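Local atomic coordinates of Cg7008-pa (Drosophila melanogaster, PDB entry 2WAC), a protein that cleaves DNA and RNA as an endonuclease and associates with the RNA-induced silencing complex, this Tudor–SN5 fragment holding the Tudor domain that binds symmetrically dimethylated arginine peptides. Residues T17-S22 with T82-D87; G26-S31 with S107-Y112; V7-I12 with A161-P166; S138-N143 with G173-A178; K145-V150 with T167-F172. All blocks are in the same frame, centred on the assembly; numbering follows the deposited sequence.

Contact 1: T17-S22 with T82-D87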
# COMPACT_ATOMS: atom_id res chain seq x y z
N THR A 17 -5.55 1.98 2.96
CA THR A 17 -4.51 0.96 3.09
C THR A 17 -3.35 1.45 2.24
O THR A 17 -3.52 2.31 1.37
CB THR A 17 -4.98 -0.46 2.68
OG1 THR A 17 -5.20 -0.53 1.27
CG2 THR A 17 -6.26 -0.87 3.42
N PHE A 18 -2.16 0.93 2.50
CA PHE A 18 -0.97 1.33 1.76
C PHE A 18 0.00 0.18 1.63
O PHE A 18 0.01 -0.73 2.46
CB PHE A 18 -0.29 2.55 2.41
CG PHE A 18 0.19 2.30 3.82
CD1 PHE A 18 -0.65 2.51 4.91
CD2 PHE A 18 1.49 1.85 4.05
CE1 PHE A 18 -0.21 2.27 6.21
CE2 PHE A 18 1.94 1.61 5.35
CZ PHE A 18 1.08 1.82 6.43
N PHE A 19 0.82 0.22 0.58
CA PHE A 19 1.90 -0.74 0.40
C PHE A 19 3.22 -0.07 0.72
O PHE A 19 3.47 1.07 0.31
CB PHE A 19 1.92 -1.28 -1.03
CG PHE A 19 0.81 -2.25 -1.33
CD1 PHE A 19 -0.49 -1.79 -1.56
CD2 PHE A 19 1.06 -3.61 -1.41
CE1 PHE A 19 -1.52 -2.68 -1.86
CE2 PHE A 19 0.04 -4.51 -1.70
CZ PHE A 19 -1.26 -4.04 -1.92
N ALA A 20 4.08 -0.78 1.44
CA ALA A 20 5.39 -0.27 1.81
C ALA A 20 6.50 -1.26 1.46
O ALA A 20 6.34 -2.47 1.61
CB ALA A 20 5.43 0.07 3.29
N GLN A 21 7.63 -0.72 0.99
CA GLN A 21 8.84 -1.49 0.77
C GLN A 21 9.81 -1.26 1.93
O GLN A 21 9.89 -0.15 2.45
CB GLN A 21 9.54 -1.07 -0.53
CG GLN A 21 8.82 -1.45 -1.81
CD GLN A 21 9.41 -0.76 -3.04
OE1 GLN A 21 10.20 0.18 -2.92
NE2 GLN A 21 9.03 -1.22 -4.22
N SER A 22 10.54 -2.30 2.32
CA SER A 22 11.62 -2.18 3.29
C SER A 22 12.82 -1.48 2.64
O SER A 22 13.22 -1.83 1.53
CB SER A 22 12.02 -3.56 3.80
OG SER A 22 13.18 -3.51 4.61
N THR A 82 -7.08 -9.48 -13.92
CA THR A 82 -6.74 -8.47 -12.93
C THR A 82 -5.52 -8.95 -12.16
O THR A 82 -5.54 -10.03 -11.56
CB THR A 82 -7.92 -8.19 -11.97
OG1 THR A 82 -9.06 -7.77 -12.73
CG2 THR A 82 -7.55 -7.10 -10.96
N VAL A 83 -4.45 -8.16 -12.20
CA VAL A 83 -3.19 -8.52 -11.55
C VAL A 83 -2.76 -7.50 -10.49
O VAL A 83 -3.11 -6.32 -10.57
CB VAL A 83 -2.03 -8.75 -12.57
CG1 VAL A 83 -2.42 -9.80 -13.61
CG2 VAL A 83 -1.59 -7.44 -13.24
N LEU A 84 -2.02 -7.98 -9.50
CA LEU A 84 -1.38 -7.13 -8.50
C LEU A 84 0.13 -7.17 -8.73
O LEU A 84 0.72 -8.24 -8.79
CB LEU A 84 -1.70 -7.63 -7.08
CG LEU A 84 -0.81 -7.11 -5.93
CD1 LEU A 84 -1.10 -5.64 -5.61
CD2 LEU A 84 -0.95 -7.97 -4.68
N TYR A 85 0.74 -5.99 -8.87
CA TYR A 85 2.19 -5.90 -9.00
C TYR A 85 2.82 -6.00 -7.61
O TYR A 85 2.90 -5.02 -6.87
CB TYR A 85 2.59 -4.62 -9.75
CG TYR A 85 2.11 -4.64 -11.18
CD1 TYR A 85 2.80 -5.36 -12.16
CD2 TYR A 85 0.94 -3.97 -11.56
CE1 TYR A 85 2.35 -5.39 -13.48
CE2 TYR A 85 0.48 -4.00 -12.87
CZ TYR A 85 1.19 -4.71 -13.83
OH TYR A 85 0.75 -4.76 -15.14
N ILE A 86 3.27 -7.22 -7.29
CA ILE A 86 3.59 -7.62 -5.91
C ILE A 86 4.77 -6.90 -5.25
O ILE A 86 4.90 -6.91 -4.03
CB ILE A 86 3.80 -9.16 -5.79
CG1 ILE A 86 4.89 -9.66 -6.75
CG2 ILE A 86 2.47 -9.91 -6.00
CD1 ILE A 86 5.56 -10.95 -6.32
N ASP A 87 5.61 -6.27 -6.06
CA ASP A 87 6.78 -5.57 -5.54
C ASP A 87 6.55 -4.07 -5.35
O ASP A 87 7.43 -3.36 -4.85
CB ASP A 87 8.00 -5.85 -6.43
CG ASP A 87 8.40 -7.31 -6.44
OD1 ASP A 87 8.30 -7.98 -5.39
OD2 ASP A 87 8.82 -7.81 -7.51
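Gln21 NE2 donates to the main-chain O of Asp87 at 2.7 Å, the one hydrogen bond between strand 17-22 and segment 82-87. The bond is close to straight, 163° at the hydrogen. The acceptor sits almost exactly in the plane of the Gln21 amide, and the donor comes in nearly along the C=O axis. Beyond CG the chain of Gln21 runs extended (chi2 168°), which is how the amide spans the 7.8 Å from CA of Gln21 to CA of Asp87. The carboxylate of Asp87 is engaged elsewhere: OD1 takes the backbone N-H of Tyr112 and makes a salt bridge with Arg70, so this turn is held through its main chain and its side chain alike. With an alanine in place of Gln21, the Asp87 carbonyl would probably lose its donor from the strand, leaving the turn less firmly tied on this side. Farther along, the contact is apolar. The tip of the Phe19 ring, CZ, meets Leu84 CD1 at 4.0 Å, the two side chains passing at a slant. Both point toward the opposite segment, yet touch through that single pair. The arrangement is a domain junction: a strand of the SN-like OB-fold barrel meets the end of Tudor strand 80-85 and the turn after it; segment 82-87 lies in the dimethylarginine-binding region.

Contact 2: G26-S31 with S107-Y112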
# COMPACT_ATOMS: atom_id res chain seq x y z
N GLY A 26 15.94 -2.64 -0.73
CA GLY A 26 15.99 -1.84 -1.96
C GLY A 26 16.91 -2.38 -3.03
O GLY A 26 16.55 -2.42 -4.21
N SER A 27 18.11 -2.80 -2.63
CA SER A 27 19.10 -3.37 -3.54
C SER A 27 18.68 -4.74 -4.08
O SER A 27 19.00 -5.09 -5.22
CB SER A 27 20.47 -3.47 -2.87
OG SER A 27 20.43 -4.35 -1.76
N LYS A 28 17.96 -5.50 -3.26
CA LYS A 28 17.43 -6.81 -3.66
C LYS A 28 16.45 -6.71 -4.83
O LYS A 28 16.54 -7.48 -5.79
CB LYS A 28 16.77 -7.51 -2.46
CG LYS A 28 17.71 -8.36 -1.62
CD LYS A 28 18.04 -9.68 -2.32
CE LYS A 28 18.68 -10.67 -1.35
NZ LYS A 28 18.97 -11.97 -2.02
N LEU A 29 15.51 -5.76 -4.74
CA LEU A 29 14.52 -5.53 -5.79
C LEU A 29 15.17 -4.96 -7.05
O LEU A 29 14.85 -5.39 -8.17
CB LEU A 29 13.40 -4.60 -5.30
CG LEU A 29 12.36 -4.15 -6.32
CD1 LEU A 29 11.55 -5.32 -6.87
CD2 LEU A 29 11.44 -3.09 -5.73
N GLU A 30 16.06 -4.00 -6.86
CA GLU A 30 16.82 -3.37 -7.94
C GLU A 30 17.53 -4.41 -8.81
O GLU A 30 17.49 -4.34 -10.04
CB GLU A 30 17.82 -2.37 -7.34
CG GLU A 30 18.97 -1.95 -8.25
CD GLU A 30 20.17 -1.44 -7.47
OE1 GLU A 30 20.06 -0.38 -6.81
OE2 GLU A 30 21.22 -2.11 -7.51
N SER A 31 18.17 -5.38 -8.15
CA SER A 31 18.87 -6.47 -8.82
C SER A 31 17.92 -7.41 -9.57
O SER A 31 18.20 -7.81 -10.70
CB SER A 31 19.71 -7.26 -7.80
OG SER A 31 20.32 -8.39 -8.40
N SER A 107 10.65 -16.51 -8.81
CA SER A 107 9.41 -16.82 -8.09
C SER A 107 9.57 -17.13 -6.61
O SER A 107 8.58 -17.21 -5.88
CB SER A 107 8.68 -17.98 -8.78
OG SER A 107 8.41 -17.68 -10.14
N SER A 108 10.81 -17.29 -6.15
CA SER A 108 11.08 -17.73 -4.78
C SER A 108 11.17 -16.59 -3.76
O SER A 108 10.76 -16.75 -2.61
CB SER A 108 12.33 -18.61 -4.72
OG SER A 108 13.44 -17.99 -5.34
N GLU A 109 11.70 -15.44 -4.19
CA GLU A 109 11.74 -14.26 -3.34
C GLU A 109 10.33 -13.78 -3.01
O GLU A 109 9.46 -13.71 -3.88
CB GLU A 109 12.54 -13.14 -4.00
CG GLU A 109 14.04 -13.37 -3.94
CD GLU A 109 14.77 -12.61 -5.02
OE1 GLU A 109 14.99 -11.39 -4.86
OE2 GLU A 109 15.13 -13.24 -6.04
N LYS A 110 10.13 -13.47 -1.73
CA LYS A 110 8.85 -12.98 -1.22
C LYS A 110 8.55 -11.62 -1.84
O LYS A 110 9.48 -10.92 -2.26
CB LYS A 110 8.89 -12.87 0.31
CG LYS A 110 9.37 -14.11 1.06
CD LYS A 110 10.85 -14.01 1.46
CE LYS A 110 11.76 -14.70 0.45
NZ LYS A 110 13.04 -13.96 0.25
N PRO A 111 7.26 -11.23 -1.90
CA PRO A 111 6.92 -9.91 -2.43
C PRO A 111 7.67 -8.77 -1.72
O PRO A 111 7.78 -8.78 -0.49
CB PRO A 111 5.42 -9.80 -2.16
CG PRO A 111 4.95 -11.21 -2.16
CD PRO A 111 6.06 -11.99 -1.52
N TYR A 112 8.19 -7.82 -2.49
CA TYR A 112 8.96 -6.71 -1.93
C TYR A 112 8.11 -5.55 -1.39
O TYR A 112 8.64 -4.61 -0.80
CB TYR A 112 10.04 -6.23 -2.90
CG TYR A 112 11.23 -7.16 -2.93
CD1 TYR A 112 12.12 -7.21 -1.85
CD2 TYR A 112 11.46 -8.01 -4.01
CE1 TYR A 112 13.21 -8.07 -1.86
CE2 TYR A 112 12.54 -8.88 -4.03
CZ TYR A 112 13.42 -8.90 -2.95
OH TYR A 112 14.49 -9.76 -2.96
O HOH W 1 17.17 -10.13 -5.80
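Leu29 and Tyr112 lie alongside each other, running opposite ways, with Leu29 CB 4.1 Å above one face of the Tyr112 ring and offset toward its rim. Leu29 CD1 adds a touch at Tyr112 CD2, 3.9 Å away. On the opposite face lies the carbonyl oxygen of Lys110, so the ring is sandwiched between the helix and its own loop. Lys28 crosses the phenol end at a slant, its CB only 3.2 Å from Tyr112 OH, and its chain bends at chi2 (-76°) so that CD also stays beside the hydroxyl. The two domains are stitched here on the surface: helix 26-42 leads from the SN-like barrel toward the Tudor domain, and segment 107-112, at the end of the loop after strand 99-101, leads into strand 113-118. Arg70 holds that loop from the Tudor side through the carbonyls of Glu109 and Lys110. Tyr112 OH donates to Glu109 OE1 at 2.6 Å, using the anti lone pair of that oxygen. A phenylalanine in place of Tyr112 would probably leave Glu109 OE1 without this donor and its carboxylate freer to turn. One water donates both to Glu109 OE1 and to Lys28 O, 2.7 Å from each.

Contact 3: V7-I12 with A161-P166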
# COMPACT_ATOMS: atom_id res chain seq x y z
N VAL A 7 10.76 2.21 6.11
CA VAL A 7 10.08 1.84 4.86
C VAL A 7 9.94 3.01 3.89
O VAL A 7 10.16 4.16 4.25
CB VAL A 7 8.67 1.22 5.10
CG1 VAL A 7 8.75 -0.01 6.00
CG2 VAL A 7 7.70 2.25 5.67
N ILE A 8 9.56 2.69 2.65
CA ILE A 8 9.11 3.67 1.67
C ILE A 8 7.69 3.28 1.24
O ILE A 8 7.45 2.13 0.85
CB ILE A 8 10.05 3.71 0.44
CG1 ILE A 8 11.38 4.37 0.81
CG2 ILE A 8 9.38 4.45 -0.74
CD1 ILE A 8 12.50 4.12 -0.20
N VAL A 9 6.76 4.22 1.30
CA VAL A 9 5.38 3.96 0.89
C VAL A 9 5.26 4.09 -0.63
O VAL A 9 5.53 5.15 -1.19
CB VAL A 9 4.37 4.88 1.62
CG1 VAL A 9 2.94 4.61 1.14
CG2 VAL A 9 4.46 4.69 3.13
N THR A 10 4.86 3.00 -1.28
CA THR A 10 4.88 2.91 -2.74
C THR A 10 3.50 2.98 -3.40
O THR A 10 3.39 3.33 -4.58
CB THR A 10 5.64 1.64 -3.22
OG1 THR A 10 5.09 0.47 -2.61
CG2 THR A 10 7.11 1.75 -2.87
N GLU A 11 2.45 2.65 -2.65
CA GLU A 11 1.08 2.68 -3.16
C GLU A 11 0.08 2.97 -2.05
O GLU A 11 0.19 2.43 -0.95
CB GLU A 11 0.73 1.35 -3.86
CG GLU A 11 -0.67 1.28 -4.49
CD GLU A 11 -0.81 2.09 -5.78
OE1 GLU A 11 0.21 2.56 -6.32
OE2 GLU A 11 -1.95 2.24 -6.26
N ILE A 12 -0.89 3.84 -2.34
CA ILE A 12 -1.99 4.12 -1.42
C ILE A 12 -3.32 3.83 -2.12
O ILE A 12 -3.53 4.24 -3.27
CB ILE A 12 -1.95 5.57 -0.88
CG1 ILE A 12 -0.64 5.82 -0.14
CG2 ILE A 12 -3.14 5.85 0.05
CD1 ILE A 12 -0.16 7.26 -0.18
N ALA A 161 -1.00 -0.54 11.07
CA ALA A 161 0.32 0.08 11.22
C ALA A 161 0.24 1.60 11.34
O ALA A 161 -0.58 2.24 10.68
CB ALA A 161 1.22 -0.32 10.06
N THR A 162 1.10 2.16 12.19
CA THR A 162 1.30 3.61 12.20
C THR A 162 2.51 3.97 11.33
O THR A 162 3.40 3.15 11.12
CB THR A 162 1.51 4.18 13.63
OG1 THR A 162 2.56 3.47 14.29
CG2 THR A 162 0.22 4.09 14.44
N LEU A 163 2.51 5.20 10.83
CA LEU A 163 3.63 5.74 10.07
C LEU A 163 4.11 7.03 10.72
O LEU A 163 3.30 7.88 11.11
CB LEU A 163 3.24 5.99 8.61
CG LEU A 163 2.86 4.79 7.73
CD1 LEU A 163 2.47 5.26 6.34
CD2 LEU A 163 3.98 3.76 7.66
N ARG A 164 5.43 7.17 10.82
CA ARG A 164 6.04 8.27 11.55
C ARG A 164 7.12 8.95 10.70
O ARG A 164 7.85 8.27 9.97
CB ARG A 164 6.67 7.72 12.84
CG ARG A 164 7.08 8.76 13.85
CD ARG A 164 7.47 8.12 15.18
NE ARG A 164 8.88 7.72 15.22
CZ ARG A 164 9.56 7.48 16.34
NH1 ARG A 164 8.96 7.60 17.53
NH2 ARG A 164 10.83 7.13 16.29
N ASP A 165 7.20 10.27 10.79
CA ASP A 165 8.31 11.00 10.17
C ASP A 165 9.59 10.75 10.97
O ASP A 165 9.58 10.90 12.19
CB ASP A 165 8.01 12.50 10.08
CG ASP A 165 9.08 13.26 9.30
OD1 ASP A 165 10.12 13.61 9.89
OD2 ASP A 165 8.87 13.51 8.10
N PRO A 166 10.68 10.37 10.29
CA PRO A 166 11.93 10.04 10.98
C PRO A 166 12.56 11.22 11.72
O PRO A 166 13.31 11.02 12.68
CB PRO A 166 12.86 9.57 9.85
CG PRO A 166 11.98 9.31 8.68
CD PRO A 166 10.81 10.23 8.83
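Val7 and Leu163 mark the closest approach of the two backbones, and even there their CA atoms stand 9.2 Å apart, with no hydrogen bond between the segments. The reason lies in the fold. Strands 5-12 and 159-164 belong to the five-stranded OB-fold barrel of the SN-like domain, ordered 5-12, 17-22, 113-118, 159-164, 145-152, with 145-152 pairing back onto 5-12, and each of the two is a neighbour of strand 145-152. They are therefore next-but-one strands, which meet through the side chains they send into the barrel. Strand 5-12 is not regular throughout: Thr10 and Glu11 both face Phe19 on the neighbouring strand, a classic beta bulge just beyond the residues that touch Leu163. Leu163 carries its side of the contact by dividing its two methyl groups between two valines. CD2 approaches Val7 CG2 at 4.5 Å, a loose touch, while CD1 goes to Val9. Val9 points toward the partner strand, and its side chain crosses that of Leu163 obliquely. All three residues are buried. Phe18 from strand 17-22 packs on Val9 and Leu163, and Phe137 from helix 127-141 also packs on Leu163, making this part of the barrel's apolar core. In Val9, CG1 is anti to the backbone N (chi1 179°), which leaves CG2 as the methyl that reaches Leu163 CD1 at 3.8 Å.

Contact 4: S138-N143 with G173-A178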
# COMPACT_ATOMS: atom_id res chain seq x y z
N SER A 138 -1.26 11.06 0.78
CA SER A 138 -0.32 10.80 -0.30
C SER A 138 0.80 11.84 -0.36
O SER A 138 1.96 11.50 -0.60
CB SER A 138 -1.04 10.71 -1.64
OG SER A 138 -0.13 10.47 -2.70
N GLU A 139 0.44 13.10 -0.14
CA GLU A 139 1.42 14.18 -0.10
C GLU A 139 2.38 14.01 1.08
O GLU A 139 3.56 14.34 0.99
CB GLU A 139 0.72 15.54 -0.02
CG GLU A 139 1.59 16.71 -0.47
CD GLU A 139 0.97 18.07 -0.21
OE1 GLU A 139 -0.28 18.19 -0.28
OE2 GLU A 139 1.72 19.02 0.07
N ASP A 140 1.85 13.47 2.19
CA ASP A 140 2.64 13.20 3.39
C ASP A 140 3.68 12.10 3.19
O ASP A 140 4.85 12.27 3.55
CB ASP A 140 1.72 12.82 4.56
CG ASP A 140 0.95 14.00 5.12
OD1 ASP A 140 1.33 15.17 4.87
OD2 ASP A 140 -0.05 13.76 5.83
N VAL A 141 3.27 10.97 2.62
CA VAL A 141 4.09 9.75 2.68
C VAL A 141 4.50 9.09 1.35
O VAL A 141 5.50 8.37 1.32
CB VAL A 141 3.45 8.66 3.60
CG1 VAL A 141 3.19 9.21 5.00
CG2 VAL A 141 2.17 8.09 3.00
N LEU A 142 3.75 9.32 0.27
CA LEU A 142 4.03 8.60 -0.98
C LEU A 142 5.45 8.86 -1.50
O LEU A 142 5.85 10.01 -1.69
CB LEU A 142 2.97 8.88 -2.05
CG LEU A 142 3.01 7.96 -3.29
CD1 LEU A 142 2.46 6.57 -2.97
CD2 LEU A 142 2.25 8.58 -4.44
N ASN A 143 6.18 7.77 -1.70
CA ASN A 143 7.59 7.77 -2.13
C ASN A 143 8.59 8.26 -1.08
O ASN A 143 9.77 8.46 -1.39
CB ASN A 143 7.78 8.56 -3.44
CG ASN A 143 6.88 8.06 -4.55
OD1 ASN A 143 6.33 8.85 -5.31
ND2 ASN A 143 6.74 6.74 -4.66
N GLY A 173 -0.93 9.43 10.50
CA GLY A 173 -2.36 9.11 10.64
C GLY A 173 -3.07 9.97 11.67
O GLY A 173 -4.19 10.42 11.45
N LYS A 174 -2.41 10.18 12.81
CA LYS A 174 -2.94 11.03 13.88
C LYS A 174 -3.04 12.49 13.43
O LYS A 174 -3.99 13.19 13.79
CB LYS A 174 -2.08 10.91 15.14
CG LYS A 174 -2.67 11.60 16.36
CD LYS A 174 -1.74 11.51 17.56
CE LYS A 174 -2.32 12.24 18.75
NZ LYS A 174 -1.47 12.09 19.97
N GLN A 175 -2.05 12.94 12.67
CA GLN A 175 -2.05 14.30 12.12
C GLN A 175 -3.25 14.54 11.21
O GLN A 175 -3.83 15.62 11.23
CB GLN A 175 -0.74 14.60 11.38
CG GLN A 175 -0.51 16.09 11.10
CD GLN A 175 0.82 16.37 10.45
OE1 GLN A 175 1.10 15.92 9.34
NE2 GLN A 175 1.66 17.14 11.13
N LEU A 176 -3.63 13.52 10.44
CA LEU A 176 -4.84 13.57 9.61
C LEU A 176 -6.09 13.78 10.47
O LEU A 176 -6.99 14.53 10.09
CB LEU A 176 -4.99 12.29 8.77
CG LEU A 176 -3.97 11.93 7.69
CD1 LEU A 176 -4.36 10.60 7.04
CD2 LEU A 176 -3.84 13.02 6.63
N VAL A 177 -6.13 13.11 11.62
CA VAL A 177 -7.20 13.27 12.61
C VAL A 177 -7.19 14.69 13.20
O VAL A 177 -8.23 15.36 13.22
CB VAL A 177 -7.11 12.19 13.73
CG1 VAL A 177 -8.24 12.36 14.74
CG2 VAL A 177 -7.14 10.79 13.14
N ALA A 178 -6.03 15.14 13.67
CA ALA A 178 -5.88 16.47 14.27
C ALA A 178 -6.22 17.62 13.31
O ALA A 178 -6.66 18.68 13.74
CB ALA A 178 -4.48 16.65 14.85
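This is a slight, partly buried helix-to-helix contact in the SN-like domain, between the last turn of helix 127-141 and the short helix 172-178. The backbones stay well apart: the nearest CA atoms, those of Asp140 and Gly173, are 9.7 Å from each other, and only about 77 Å² is buried, both sides summed. Asp140 supplies all of the first helix's share. Its CG stands beside the backbone N and anti to the carbonyl carbon (chi1 -73°), so the carboxylate is sent toward the other helix. There OD2 comes to 3.9 Å from Leu176 CD2. The bond from CA of Leu176 does not aim at Asp140; with CD1 anti to CA (chi2 179°), it is the other branch, CD2, that faces the carboxylate. At the border, Gln175 places its OE1 4.3 Å from Asp140 OD2, too far for any bond and between two acceptors in any case. Phe172, the first residue of the second helix, fills in beside the pair by packing on Asp140 and Val141, while Leu176 also rests on Val182. The chemistry is thus that of a carboxylate oxygen lying against a methyl group and near an amide oxygen: van der Waals contact with no directional bond between the two segments.

Contact 5: K145-V150 with T167-F172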
# COMPACT_ATOMS: atom_id res chain seq x y z
N LYS A 145 10.64 8.03 2.71
CA LYS A 145 11.15 7.19 3.79
C LYS A 145 10.46 7.57 5.09
O LYS A 145 10.53 8.72 5.53
CB LYS A 145 12.67 7.36 3.93
CG LYS A 145 13.47 6.94 2.70
CD LYS A 145 14.96 7.14 2.92
N VAL A 146 9.77 6.61 5.70
CA VAL A 146 9.07 6.82 6.97
C VAL A 146 9.34 5.64 7.91
O VAL A 146 9.84 4.60 7.48
CB VAL A 146 7.53 7.01 6.78
CG1 VAL A 146 7.22 8.26 5.95
CG2 VAL A 146 6.89 5.78 6.14
N GLN A 147 9.01 5.82 9.19
CA GLN A 147 9.13 4.75 10.17
C GLN A 147 7.78 4.07 10.40
O GLN A 147 6.80 4.73 10.75
CB GLN A 147 9.72 5.28 11.49
CG GLN A 147 11.17 5.77 11.37
CD GLN A 147 11.73 6.33 12.67
OE1 GLN A 147 11.06 7.08 13.39
NE2 GLN A 147 12.97 5.97 12.98
N LEU A 148 7.74 2.76 10.20
CA LEU A 148 6.52 1.98 10.34
C LEU A 148 6.53 1.14 11.62
O LEU A 148 7.54 0.51 11.94
CB LEU A 148 6.31 1.08 9.11
CG LEU A 148 5.12 0.11 9.04
CD1 LEU A 148 4.62 -0.02 7.62
CD2 LEU A 148 5.46 -1.26 9.64
N ASN A 149 5.41 1.15 12.33
CA ASN A 149 5.21 0.24 13.46
C ASN A 149 3.91 -0.54 13.29
O ASN A 149 2.85 0.06 13.07
CB ASN A 149 5.19 1.01 14.79
CG ASN A 149 5.11 0.08 15.99
OD1 ASN A 149 5.93 -0.83 16.15
ND2 ASN A 149 4.13 0.31 16.85
N VAL A 150 3.99 -1.86 13.39
CA VAL A 150 2.80 -2.71 13.34
C VAL A 150 2.12 -2.66 14.71
O VAL A 150 2.73 -3.02 15.72
CB VAL A 150 3.13 -4.17 12.92
CG1 VAL A 150 1.89 -5.05 12.99
CG2 VAL A 150 3.73 -4.20 11.52
N THR A 167 12.28 12.44 11.26
CA THR A 167 12.90 13.63 11.82
C THR A 167 12.08 14.25 12.96
O THR A 167 12.60 14.50 14.05
CB THR A 167 13.21 14.68 10.72
OG1 THR A 167 14.19 14.14 9.82
CG2 THR A 167 13.75 15.98 11.32
N THR A 168 10.79 14.50 12.70
CA THR A 168 9.92 15.18 13.67
C THR A 168 9.24 14.21 14.62
O THR A 168 8.78 14.61 15.70
CB THR A 168 8.82 15.99 12.96
OG1 THR A 168 7.96 15.10 12.24
CG2 THR A 168 9.42 17.02 12.01
N LYS A 169 9.17 12.94 14.21
CA LYS A 169 8.47 11.88 14.95
C LYS A 169 6.94 12.07 14.98
O LYS A 169 6.26 11.47 15.81
CB LYS A 169 9.04 11.67 16.36
CG LYS A 169 10.57 11.55 16.44
CD LYS A 169 11.12 10.45 15.54
CE LYS A 169 12.64 10.35 15.63
NZ LYS A 169 13.11 9.87 16.96
N VAL A 170 6.42 12.87 14.06
CA VAL A 170 4.97 13.06 13.93
C VAL A 170 4.32 11.81 13.33
O VAL A 170 4.73 11.32 12.28
CB VAL A 170 4.60 14.32 13.09
CG1 VAL A 170 3.10 14.39 12.83
CG2 VAL A 170 5.07 15.59 13.80
N ASP A 171 3.31 11.30 14.04
CA ASP A 171 2.43 10.23 13.57
C ASP A 171 1.53 10.79 12.47
O ASP A 171 0.67 11.64 12.73
CB ASP A 171 1.60 9.72 14.76
CG ASP A 171 0.62 8.61 14.40
OD1 ASP A 171 0.29 8.44 13.21
OD2 ASP A 171 0.15 7.92 15.32
N PHE A 172 1.73 10.32 11.24
CA PHE A 172 1.01 10.85 10.07
C PHE A 172 -0.51 10.62 10.10
O PHE A 172 -1.27 11.53 9.75
CB PHE A 172 1.60 10.30 8.76
CG PHE A 172 2.91 10.93 8.36
CD1 PHE A 172 2.97 12.27 7.98
CD2 PHE A 172 4.08 10.19 8.36
CE1 PHE A 172 4.17 12.86 7.61
CE2 PHE A 172 5.30 10.77 7.98
CZ PHE A 172 5.34 12.10 7.61
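Val146 lays its CG1 methyl against CE2 of the Phe172 ring at 3.8 Å, the two side chains passing at a slant; both residues are buried. The torsion of Val146 (chi1 -63°) turns CG1 beside the backbone N, and it is this branch that reaches the aromatic ring. The contact joins strand 145-152 of the OB-fold barrel in the SN-like domain to the loop that leaves strand 159-164 and runs into helix 172-178. One face of the Phe172 ring has the carbonyl oxygen of Val170 4.1 Å above its plane, toward the rim. Just before the ring, Asp171 is the N-cap of the helix, its OD1 accepting from the backbone N of Lys174. Toward the surface Gln147 meets the exposed Lys169 by way of aliphatic carbon: OE1 lies 4.0 Å from CD, and the same oxygen accepts a hydrogen bond from Arg164 NH2. Lys169 itself has a left-handed backbone (phi 68°) and a chain bent at chi2 and chi4. The turn it sits in is an ST turn, closed by Val170 N donating to Thr168 OG1 at 3.3 Å.

How the contacts relate
Contacts 3, 4 and 5 gather in the SN-like domain, with centres 7 to 10 Å apart. Contacts 3 and 5 share the barrel sheet, where Val7 O lies 2.9 Å from Val146 N, and contact 4 joins on where Val9 O is 2.7 Å from Asn143 N. Contact 1 is linked to contact 3 through Phe19 N and Glu11 O, 2.8 Å apart, and carries the barrel over to the Tudor domain. Contact 2 adjoins it at the same domain boundary, their centres 12 Å apart, with Gln21 NE2 3.4 Å from Leu29 CD2. Of the five, contact 1 reaches into the dimethylarginine-binding region; contacts 2 and 4 lie on opposite sides of the chain's centre, about 27 Å apart between centres.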